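Local atomic coordinates of acyl-CoA dehydrogenase (Bacillus anthracis, PDB entry 3OWA), a protein that probably catalyses the FAD-dependent alpha,beta-dehydrogenation of acyl-CoA thioesters, the reaction that opens each round of fatty acid beta-oxidation. Residues Thr318-Ser323 with Leu503-Ser508; Tyr178-Glu183 with Ser208-Glu213; Lys484-Asp487 with Glu491-Val494. All blocks are in the same frame, centred on the assembly; numbering follows the deposited sequence.

How the interactions relate
The three contacts sample two parts of the acyl-CoA dehydrogenase fold. Interaction 2 comes first along the chain and lies in the middle beta domain, where strands 177-188 and 206-213 pack face to face. Interactions 1 and 3 belong to the helical C-terminal part and share helix 490-520: its first turn meets the preceding loop in interaction 3, which is nested within the long loop closed by interaction 1, where helix 305-336 meets the same helix further on. The centres of interactions 1 and 3 are about 25 Å apart; that of interaction 2 lies about 41 Å from the first and 36 Å from the third. None touches another, so they hold separate parts of the fold.

Interaction 1. Residues Thr318-Ser323 with Leu503-Ser508; sequences TYAAES and LYAMES
Ser323 and Ser508 face each other where helix 305-336 lies against helix 490-520, a close helix-helix packing of small residues within the largely helical C-terminal part of an acyl-CoA dehydrogenase. About one helical turn earlier Ala320 is matched with Ala505, and their CA atoms are 5.4 Å apart. Only short side chains suit so near an approach; the methyl CB atoms of the two alanines lie 4.3 Å from one another, and Phe535 of helix 526-554 packs on both.

Followed outward, Ser323 begins with CB, which rests 3.7 Å from Ser508 O on the facing backbone. Its OG sits beside the backbone N (chi1 -50°), turned back onto its own helix, and donates to Tyr319 O, 2.7 Å away. That carbonyl also accepts from Ser323 N, and the two donors arrive from opposite faces of its plane. Arg512 NH1 gives the buried hydroxyl a second partner, and OG is perched over the centre of the Tyr319 ring. Serine fits because it is nearly as small as alanine, and its hydroxyl bonds a carbonyl of its own helix as well as an arginine of the facing one.

Ser508 repeats the scheme with CB against the Ser323 carbonyl group, and Arg327 NH1 bonds its hydroxyl. Its OG lies above the centre of the Tyr504 ring, 4.1 Å from the plane, and bonds Tyr504 O at a C=O...OG angle of 150°.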
# COMPACT_ATOMS: atom_id res chain seq x y z
N THR A 318 -5.70 3.37 -14.15
CA THR A 318 -6.73 2.40 -14.54
C THR A 318 -6.88 2.36 -16.07
O THR A 318 -7.07 1.28 -16.65
CB THR A 318 -8.09 2.78 -13.93
OG1 THR A 318 -8.02 2.69 -12.51
CG2 THR A 318 -9.24 1.84 -14.42
N TYR A 319 -6.80 3.52 -16.73
CA TYR A 319 -6.84 3.59 -18.19
C TYR A 319 -5.66 2.80 -18.73
O TYR A 319 -5.83 1.98 -19.61
CB TYR A 319 -6.74 5.04 -18.70
CG TYR A 319 -6.77 5.14 -20.23
CD1 TYR A 319 -7.97 4.97 -20.93
CD2 TYR A 319 -5.61 5.43 -20.96
CE1 TYR A 319 -8.01 5.06 -22.34
CE2 TYR A 319 -5.63 5.53 -22.37
CZ TYR A 319 -6.84 5.34 -23.04
OH TYR A 319 -6.88 5.44 -24.42
N ALA A 320 -4.47 3.00 -18.17
CA ALA A 320 -3.33 2.26 -18.71
C ALA A 320 -3.48 0.76 -18.47
O ALA A 320 -3.18 -0.03 -19.37
CB ALA A 320 -1.98 2.80 -18.18
N ALA A 321 -4.00 0.36 -17.30
CA ALA A 321 -4.22 -1.06 -17.01
C ALA A 321 -5.28 -1.69 -17.91
O ALA A 321 -5.10 -2.80 -18.44
CB ALA A 321 -4.59 -1.27 -15.49
N GLU A 322 -6.41 -1.00 -18.06
CA GLU A 322 -7.48 -1.48 -18.90
C GLU A 322 -6.98 -1.64 -20.35
O GLU A 322 -7.25 -2.66 -20.98
CB GLU A 322 -8.67 -0.53 -18.88
CG GLU A 322 -9.82 -0.97 -19.77
CD GLU A 322 -10.88 0.11 -19.94
OE1 GLU A 322 -10.54 1.33 -20.09
OE2 GLU A 322 -12.07 -0.27 -19.93
N SER A 323 -6.26 -0.63 -20.86
CA SER A 323 -5.72 -0.70 -22.22
C SER A 323 -4.78 -1.89 -22.40
O SER A 323 -4.88 -2.63 -23.38
CB SER A 323 -5.01 0.59 -22.61
OG SER A 323 -5.82 1.73 -22.34
N LEU A 503 6.76 0.15 -20.10
CA LEU A 503 6.72 0.30 -21.56
C LEU A 503 5.43 -0.26 -22.22
O LEU A 503 4.79 0.41 -23.05
CB LEU A 503 8.00 -0.29 -22.17
CG LEU A 503 7.87 -0.57 -23.65
CD1 LEU A 503 8.13 0.72 -24.39
CD2 LEU A 503 8.78 -1.70 -24.09
N TYR A 504 5.05 -1.47 -21.83
CA TYR A 504 3.83 -2.12 -22.32
C TYR A 504 2.56 -1.33 -21.98
O TYR A 504 1.66 -1.17 -22.81
CB TYR A 504 3.73 -3.57 -21.78
CG TYR A 504 2.65 -4.42 -22.41
CD1 TYR A 504 2.60 -4.60 -23.80
CD2 TYR A 504 1.68 -5.04 -21.64
CE1 TYR A 504 1.62 -5.38 -24.40
CE2 TYR A 504 0.69 -5.83 -22.22
CZ TYR A 504 0.67 -6.00 -23.61
OH TYR A 504 -0.32 -6.77 -24.19
N ALA A 505 2.47 -0.85 -20.75
CA ALA A 505 1.32 -0.03 -20.37
C ALA A 505 1.30 1.31 -21.14
O ALA A 505 0.23 1.74 -21.63
CB ALA A 505 1.34 0.22 -18.86
N MSE A 506 2.45 1.96 -21.26
CA MSE A 506 2.58 3.23 -22.01
C MSE A 506 2.16 3.06 -23.45
O MSE A 506 1.35 3.82 -23.95
CB MSE A 506 4.01 3.74 -22.00
CG MSE A 506 4.47 4.33 -20.70
SE MSE A 506 6.34 4.80 -20.84
CE MSE A 506 6.22 6.18 -22.19
N GLU A 507 2.72 2.07 -24.13
CA GLU A 507 2.39 1.82 -25.54
C GLU A 507 0.92 1.48 -25.74
O GLU A 507 0.28 1.93 -26.70
CB GLU A 507 3.29 0.72 -26.11
CG GLU A 507 3.04 0.41 -27.59
CD GLU A 507 3.87 -0.77 -28.14
OE1 GLU A 507 4.52 -0.59 -29.20
OE2 GLU A 507 3.87 -1.87 -27.54
N SER A 508 0.37 0.66 -24.84
CA SER A 508 -1.06 0.29 -24.89
C SER A 508 -1.95 1.52 -24.78
O SER A 508 -2.92 1.64 -25.53
CB SER A 508 -1.42 -0.72 -23.79
OG SER A 508 -0.71 -1.94 -23.92

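Interaction 2. Residues Tyr178-Glu183 with Ser208-Glu213; sequences YVLNGE and SAFIVE
Phe210 drives the edge of its ring into the face of Tyr178 in the core of the middle beta domain, the small beta-barrel of the acyl-CoA dehydrogenase fold. The two strands, 177-188 and 206-213, are not neighbours in one plane: their local axes pass 10.7 Å apart at 96°, so the contact is an orthogonal packing of sheet faces in which side chains fill the gap.

The main bump is Phe210. Its CE1 presses over the Tyr178 ring, toward the rim rather than the centre, and the planes stand at 66° in an edge-to-face (T-shaped) pair. A flat ring suits this place because its narrow edge can press onto the Tyr178 face while Leu180 lies against another part of the ring. Leu180 CD2 settles beside Phe210 CD2 at 4.3 Å and also reaches Val212 CG2, occupying the hollow between ring and valine. Compact, beta-branched Val212 offers CG2 to Leu180 and suits a buried strand position.

Ala169 of strand 168-171, Ile202 and Val198 of strand 195-202, and Val245 of strand 243-246 extend this apolar core around the four residues. At the tightest point, Phe210 CE1 lies 3.5 Å from Tyr178 CD2.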
# COMPACT_ATOMS: atom_id res chain seq x y z
N TYR A 178 -4.97 -44.91 -8.79
CA TYR A 178 -3.87 -44.26 -8.08
C TYR A 178 -4.30 -44.01 -6.65
O TYR A 178 -5.44 -43.62 -6.42
CB TYR A 178 -3.48 -42.93 -8.76
CG TYR A 178 -2.71 -43.18 -10.03
CD1 TYR A 178 -1.35 -43.48 -9.98
CD2 TYR A 178 -3.34 -43.10 -11.29
CE1 TYR A 178 -0.62 -43.71 -11.15
CE2 TYR A 178 -2.62 -43.32 -12.48
CZ TYR A 178 -1.27 -43.64 -12.40
OH TYR A 178 -0.54 -43.85 -13.55
N VAL A 179 -3.38 -44.27 -5.73
CA VAL A 179 -3.55 -44.05 -4.29
C VAL A 179 -2.79 -42.77 -3.91
O VAL A 179 -1.55 -42.71 -3.98
CB VAL A 179 -3.05 -45.28 -3.45
CG1 VAL A 179 -3.19 -45.04 -1.97
CG2 VAL A 179 -3.82 -46.58 -3.82
N LEU A 180 -3.54 -41.72 -3.57
CA LEU A 180 -2.90 -40.40 -3.32
C LEU A 180 -2.77 -40.08 -1.83
O LEU A 180 -3.72 -40.30 -1.04
CB LEU A 180 -3.68 -39.26 -4.03
CG LEU A 180 -3.21 -38.92 -5.44
CD1 LEU A 180 -3.55 -40.07 -6.39
CD2 LEU A 180 -3.89 -37.61 -5.93
N ASN A 181 -1.61 -39.58 -1.44
CA ASN A 181 -1.38 -39.16 -0.06
C ASN A 181 -0.70 -37.82 0.03
O ASN A 181 0.36 -37.62 -0.58
CB ASN A 181 -0.53 -40.20 0.69
CG ASN A 181 -1.31 -41.42 1.05
OD1 ASN A 181 -1.22 -42.47 0.36
ND2 ASN A 181 -2.07 -41.34 2.14
N GLY A 182 -1.29 -36.93 0.81
CA GLY A 182 -0.71 -35.60 1.06
C GLY A 182 -1.78 -34.57 1.36
O GLY A 182 -2.95 -34.90 1.60
N GLU A 183 -1.37 -33.30 1.37
CA GLU A 183 -2.26 -32.20 1.73
C GLU A 183 -1.99 -31.05 0.80
O GLU A 183 -0.84 -30.72 0.52
CB GLU A 183 -1.98 -31.74 3.17
CG GLU A 183 -2.31 -32.78 4.26
CD GLU A 183 -2.35 -32.17 5.67
OE1 GLU A 183 -1.54 -31.24 5.93
OE2 GLU A 183 -3.19 -32.61 6.51
N SER A 208 2.55 -34.98 -11.79
CA SER A 208 1.41 -35.29 -12.67
C SER A 208 0.09 -34.69 -12.17
O SER A 208 -0.03 -34.43 -11.01
CB SER A 208 1.25 -36.84 -12.77
OG SER A 208 2.45 -37.46 -13.20
N ALA A 209 -0.89 -34.47 -13.05
CA ALA A 209 -2.17 -33.91 -12.63
C ALA A 209 -3.24 -34.98 -12.65
O ALA A 209 -3.17 -35.91 -13.47
CB ALA A 209 -2.56 -32.73 -13.53
N PHE A 210 -4.24 -34.85 -11.76
CA PHE A 210 -5.32 -35.86 -11.62
C PHE A 210 -6.64 -35.16 -11.43
O PHE A 210 -6.71 -34.12 -10.75
CB PHE A 210 -5.10 -36.71 -10.36
CG PHE A 210 -3.84 -37.54 -10.39
CD1 PHE A 210 -3.87 -38.85 -10.83
CD2 PHE A 210 -2.64 -37.01 -9.95
CE1 PHE A 210 -2.70 -39.64 -10.85
CE2 PHE A 210 -1.46 -37.78 -9.95
CZ PHE A 210 -1.51 -39.12 -10.42
N ILE A 211 -7.69 -35.71 -12.03
CA ILE A 211 -9.04 -35.24 -11.72
C ILE A 211 -9.54 -36.05 -10.53
O ILE A 211 -9.61 -37.31 -10.56
CB ILE A 211 -9.98 -35.41 -12.92
CG1 ILE A 211 -9.41 -34.70 -14.15
CG2 ILE A 211 -11.44 -35.03 -12.54
CD1 ILE A 211 -9.99 -35.20 -15.51
N VAL A 212 -9.81 -35.36 -9.43
CA VAL A 212 -10.14 -36.03 -8.20
C VAL A 212 -11.52 -35.53 -7.77
O VAL A 212 -11.69 -34.34 -7.52
CB VAL A 212 -9.13 -35.69 -7.10
CG1 VAL A 212 -9.54 -36.38 -5.76
CG2 VAL A 212 -7.71 -36.10 -7.53
N GLU A 213 -12.48 -36.45 -7.68
CA GLU A 213 -13.80 -36.11 -7.16
C GLU A 213 -13.81 -36.07 -5.63
O GLU A 213 -13.19 -36.92 -4.96
CB GLU A 213 -14.82 -37.12 -7.70
CG GLU A 213 -14.97 -37.00 -9.22
CD GLU A 213 -16.04 -37.94 -9.79
OE1 GLU A 213 -15.98 -38.26 -11.00
OE2 GLU A 213 -16.95 -38.35 -9.05

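Interaction 3. Residues Lys484-Asp487 with Glu491-Val494; sequences KALD and EILV
Leu493 pushes its isobutyl group against Leu486 at a helix-loop-helix connection of the C-terminal domain, where the loop after helix 458-482 passes through a short 3-10 turn, residues 484-487, and leads into helix 490-520. The contact is local: the first turns of the new helix fold back onto the linker that precedes them.

The helix segment starts with Glu491, which turns elsewhere. Its OE1 forms a salt bridge with Arg583 NH2 of the second subunit, and Val494, at the other end of the segment, packs on Arg415 and on Leu306 of the second subunit, so the helix start takes part in the dimer interface as well as in the chain's own fold.

Ile492 comes next and touches the turn lightly, CG2 lying 4.3 Å from Leu486 CD1. The rest of this branched side chain is suited to a mostly apolar setting, for it also packs on Ala478 and Tyr482 of helix 458-482 and on Thr550 and Val554 of helix 526-554.

Leu493 carries the contact. With CD1 extended away from CA (chi2 170°), the side chain reaches toward the 3-10 turn and uses both of its methyls. CD2 meets Leu486 CG at 3.8 Å, because CG of Leu486, anti to its own backbone N (chi1 -179°), brings that side chain round to the helix. Both leucines also pack on helix 411-427, Leu493 on Leu416 and Pro419, Leu486 on Leu423. Leucine is apt here because its forked tip lets one methyl meet Leu486 while the other meets backbone carbonyls. Leu493 CD1 lies 3.6 Å from Leu486 O and 3.7 Å from Asp487 O, packed against two successive carbonyl oxygens.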
# COMPACT_ATOMS: atom_id res chain seq x y z
N LYS A 484 25.23 -16.16 -18.27
CA LYS A 484 24.29 -17.17 -17.80
C LYS A 484 24.01 -17.03 -16.30
O LYS A 484 23.07 -17.64 -15.79
CB LYS A 484 24.79 -18.57 -18.14
CG LYS A 484 25.04 -18.80 -19.65
CD LYS A 484 25.21 -20.28 -19.99
CE LYS A 484 25.09 -20.54 -21.49
NZ LYS A 484 25.09 -21.99 -21.82
N ALA A 485 24.81 -16.23 -15.60
CA ALA A 485 24.63 -16.08 -14.16
C ALA A 485 23.76 -14.85 -13.80
O ALA A 485 23.63 -14.48 -12.64
CB ALA A 485 25.98 -16.05 -13.46
N LEU A 486 23.16 -14.23 -14.82
CA LEU A 486 22.27 -13.11 -14.65
C LEU A 486 21.07 -13.45 -13.76
O LEU A 486 20.50 -12.56 -13.12
CB LEU A 486 21.79 -12.60 -16.00
CG LEU A 486 20.85 -11.39 -16.00
CD1 LEU A 486 21.53 -10.11 -15.55
CD2 LEU A 486 20.24 -11.22 -17.37
N ASP A 487 20.71 -14.74 -13.71
CA ASP A 487 19.59 -15.24 -12.90
C ASP A 487 19.74 -14.99 -11.42
O ASP A 487 18.75 -14.88 -10.73
CB ASP A 487 19.38 -16.74 -13.12
CG ASP A 487 20.70 -17.54 -13.09
OD1 ASP A 487 20.98 -18.25 -14.08
OD2 ASP A 487 21.47 -17.45 -12.09
N GLU A 491 17.81 -8.09 -8.23
CA GLU A 491 17.47 -6.65 -8.20
C GLU A 491 17.47 -6.04 -9.59
O GLU A 491 16.57 -5.27 -9.93
CB GLU A 491 18.43 -5.82 -7.33
CG GLU A 491 18.51 -6.27 -5.89
CD GLU A 491 19.63 -7.27 -5.62
OE1 GLU A 491 19.99 -8.05 -6.53
OE2 GLU A 491 20.14 -7.26 -4.48
N ILE A 492 18.49 -6.40 -10.39
CA ILE A 492 18.61 -5.99 -11.78
C ILE A 492 17.48 -6.55 -12.65
O ILE A 492 16.90 -5.81 -13.46
CB ILE A 492 20.02 -6.38 -12.38
CG1 ILE A 492 21.10 -5.42 -11.88
CG2 ILE A 492 20.01 -6.44 -13.90
CD1 ILE A 492 22.52 -5.91 -12.23
N LEU A 493 17.19 -7.84 -12.49
CA LEU A 493 16.11 -8.50 -13.25
C LEU A 493 14.78 -7.78 -13.05
O LEU A 493 14.00 -7.61 -13.99
CB LEU A 493 15.97 -10.00 -12.88
CG LEU A 493 17.15 -10.92 -13.22
CD1 LEU A 493 16.96 -12.29 -12.58
CD2 LEU A 493 17.31 -11.04 -14.73
N VAL A 494 14.52 -7.38 -11.82
CA VAL A 494 13.27 -6.71 -11.47
C VAL A 494 13.21 -5.29 -12.08
O VAL A 494 12.15 -4.85 -12.53
CB VAL A 494 13.09 -6.69 -9.95
CG1 VAL A 494 12.05 -5.65 -9.53
CG2 VAL A 494 12.66 -8.07 -9.49